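Local coordinates for glutaredoxin 2 (Salmonella enterica subsp. enterica serovar Typhimurium, PDB 3IR4), which binds glutathione and probably acts as a glutathione-dependent thiol-disulfide oxidoreductase built from a thioredoxin-like domain and a helical GST-type domain, at residues A[90-95]-A[154-159]. Residues are numbered along the deposited sequence; the frame is centred on the assembly and turned at random.
Sequences EEWLRK and LRLLDK
The indole N-H of Trp92 (NE1) donates a hydrogen bond to the backbone O of Asp153, the residue just before 154-159, while its ring lies against Leu157. That bond helps to set the rotation of the buried ring against the second helix, where three leucines pack on one face and along its edge. With CG anti to the backbone N (chi1 -173°), the indole extends toward helix 143-160 and presents one face to Leu157. CB of Leu157 sits 3.8 Å from Trp92 CE2, and its CD2 comes down over the six-membered ring, 4.1 Å from the centroid and 26° off the normal, a CH-pi contact. The two side chains meet at about a right angle. At the benzo end, Leu154 CD2 approaches the ring edge, 3.9 Å from Trp92 CH2; although its CB is directed away from 90-95, the branch bends back to the indole. Leu156, more exposed, touches the pyrrole edge with CD2, 4.3 Å from Trp92 CD1. Lys95 NZ forms a salt bridge with Asp153 OD1, so Asp153 receives Trp92 through its backbone O and Lys95 through its carboxylate. The indole and the leucines together occupy the space between the two segments, whose axes come within 11.3 Å and run nearly antiparallel (162°). The contact joins helices 87-97 and 143-160 of the helical, GST-type C-terminal domain, with Leu181 of helix 173-185 packing on Trp92 and Ile191, Trp193 and Pro194 on Leu154.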
# COMPACT_ATOMS: atom_id res chain seq x y z
N GLU A 90 2.15 -12.73 9.24
CA GLU A 90 3.44 -12.45 8.64
C GLU A 90 3.74 -13.52 7.58
O GLU A 90 4.20 -13.20 6.50
CB GLU A 90 4.53 -12.39 9.72
CG GLU A 90 5.92 -12.11 9.21
CD GLU A 90 6.96 -12.17 10.32
OE1 GLU A 90 7.05 -13.24 10.99
OE2 GLU A 90 7.68 -11.18 10.52
N GLU A 91 3.45 -14.77 7.89
CA GLU A 91 3.72 -15.88 6.97
C GLU A 91 2.83 -15.81 5.74
O GLU A 91 3.30 -15.98 4.61
CB GLU A 91 3.50 -17.19 7.72
CG GLU A 91 3.52 -18.48 6.90
CD GLU A 91 3.20 -19.73 7.77
OE1 GLU A 91 2.05 -19.90 8.28
OE2 GLU A 91 4.10 -20.56 7.94
N TRP A 92 1.55 -15.48 5.94
CA TRP A 92 0.61 -15.38 4.84
C TRP A 92 1.04 -14.25 3.91
O TRP A 92 1.04 -14.41 2.69
CB TRP A 92 -0.79 -15.13 5.40
CG TRP A 92 -1.88 -15.18 4.38
CD1 TRP A 92 -2.61 -16.27 4.00
CD2 TRP A 92 -2.36 -14.09 3.60
NE1 TRP A 92 -3.50 -15.93 3.03
CE2 TRP A 92 -3.36 -14.59 2.75
CE3 TRP A 92 -2.04 -12.74 3.53
CZ2 TRP A 92 -4.05 -13.78 1.86
CZ3 TRP A 92 -2.71 -11.94 2.63
CH2 TRP A 92 -3.70 -12.47 1.80
N LEU A 93 1.39 -13.10 4.48
CA LEU A 93 1.83 -11.97 3.71
C LEU A 93 3.08 -12.28 2.93
O LEU A 93 3.18 -11.89 1.76
CB LEU A 93 2.07 -10.76 4.61
CG LEU A 93 0.81 -10.07 5.11
CD1 LEU A 93 1.19 -9.05 6.19
CD2 LEU A 93 0.08 -9.41 3.91
N ARG A 94 4.03 -12.97 3.54
CA ARG A 94 5.28 -13.31 2.86
C ARG A 94 4.95 -14.15 1.61
O ARG A 94 5.42 -13.86 0.51
CB ARG A 94 6.16 -14.13 3.79
CG ARG A 94 7.59 -14.35 3.29
CD ARG A 94 8.19 -15.62 3.86
NE ARG A 94 7.43 -16.75 3.34
CZ ARG A 94 7.51 -17.23 2.09
NH1 ARG A 94 8.35 -16.71 1.21
NH2 ARG A 94 6.73 -18.24 1.73
N LYS A 95 4.09 -15.14 1.78
CA LYS A 95 3.68 -16.03 0.68
C LYS A 95 2.99 -15.25 -0.44
O LYS A 95 3.38 -15.32 -1.60
CB LYS A 95 2.78 -17.15 1.21
CG LYS A 95 2.21 -18.06 0.13
CD LYS A 95 1.47 -19.27 0.68
CE LYS A 95 0.23 -18.87 1.43
NZ LYS A 95 -0.66 -17.96 0.67
N LEU A 154 -7.03 -15.93 0.04
CA LEU A 154 -7.95 -15.08 0.78
C LEU A 154 -8.91 -15.90 1.64
O LEU A 154 -9.33 -15.42 2.69
CB LEU A 154 -8.73 -14.13 -0.14
CG LEU A 154 -7.94 -13.02 -0.80
CD1 LEU A 154 -8.87 -12.20 -1.68
CD2 LEU A 154 -7.26 -12.08 0.20
N ARG A 155 -9.26 -17.12 1.23
CA ARG A 155 -10.16 -17.92 2.05
C ARG A 155 -9.51 -18.28 3.42
O ARG A 155 -10.21 -18.35 4.42
CB ARG A 155 -10.66 -19.17 1.32
CG ARG A 155 -11.62 -18.85 0.17
CD ARG A 155 -12.40 -20.05 -0.30
NE ARG A 155 -11.53 -21.21 -0.57
CZ ARG A 155 -10.92 -21.45 -1.72
NH1 ARG A 155 -10.15 -22.53 -1.85
NH2 ARG A 155 -11.06 -20.62 -2.75
N LEU A 156 -8.20 -18.50 3.45
CA LEU A 156 -7.53 -18.75 4.73
C LEU A 156 -7.48 -17.44 5.52
O LEU A 156 -7.77 -17.42 6.70
CB LEU A 156 -6.14 -19.35 4.54
CG LEU A 156 -5.33 -19.54 5.84
CD1 LEU A 156 -6.02 -20.44 6.87
CD2 LEU A 156 -3.94 -20.09 5.52
N LEU A 157 -7.08 -16.35 4.87
CA LEU A 157 -7.02 -15.07 5.54
C LEU A 157 -8.34 -14.72 6.23
O LEU A 157 -8.37 -14.23 7.36
CB LEU A 157 -6.65 -13.93 4.58
CG LEU A 157 -6.55 -12.54 5.21
CD1 LEU A 157 -5.40 -12.43 6.18
CD2 LEU A 157 -6.44 -11.47 4.11
N ASP A 158 -9.43 -15.04 5.57
CA ASP A 158 -10.75 -14.79 6.11
C ASP A 158 -10.94 -15.35 7.52
O ASP A 158 -11.61 -14.77 8.35
CB ASP A 158 -11.78 -15.42 5.16
CG ASP A 158 -13.20 -15.03 5.49
OD1 ASP A 158 -13.53 -13.85 5.29
OD2 ASP A 158 -13.99 -15.93 5.88
N LYS A 159 -10.39 -16.54 7.74
CA LYS A 159 -10.52 -17.20 9.04
C LYS A 159 -9.62 -16.61 10.12
O LYS A 159 -9.82 -16.86 11.31
CB LYS A 159 -10.25 -18.69 8.84
CG LYS A 159 -11.24 -19.34 7.86
CD LYS A 159 -10.96 -20.79 7.63
CE LYS A 159 -11.94 -21.41 6.62
NZ LYS A 159 -11.88 -20.78 5.25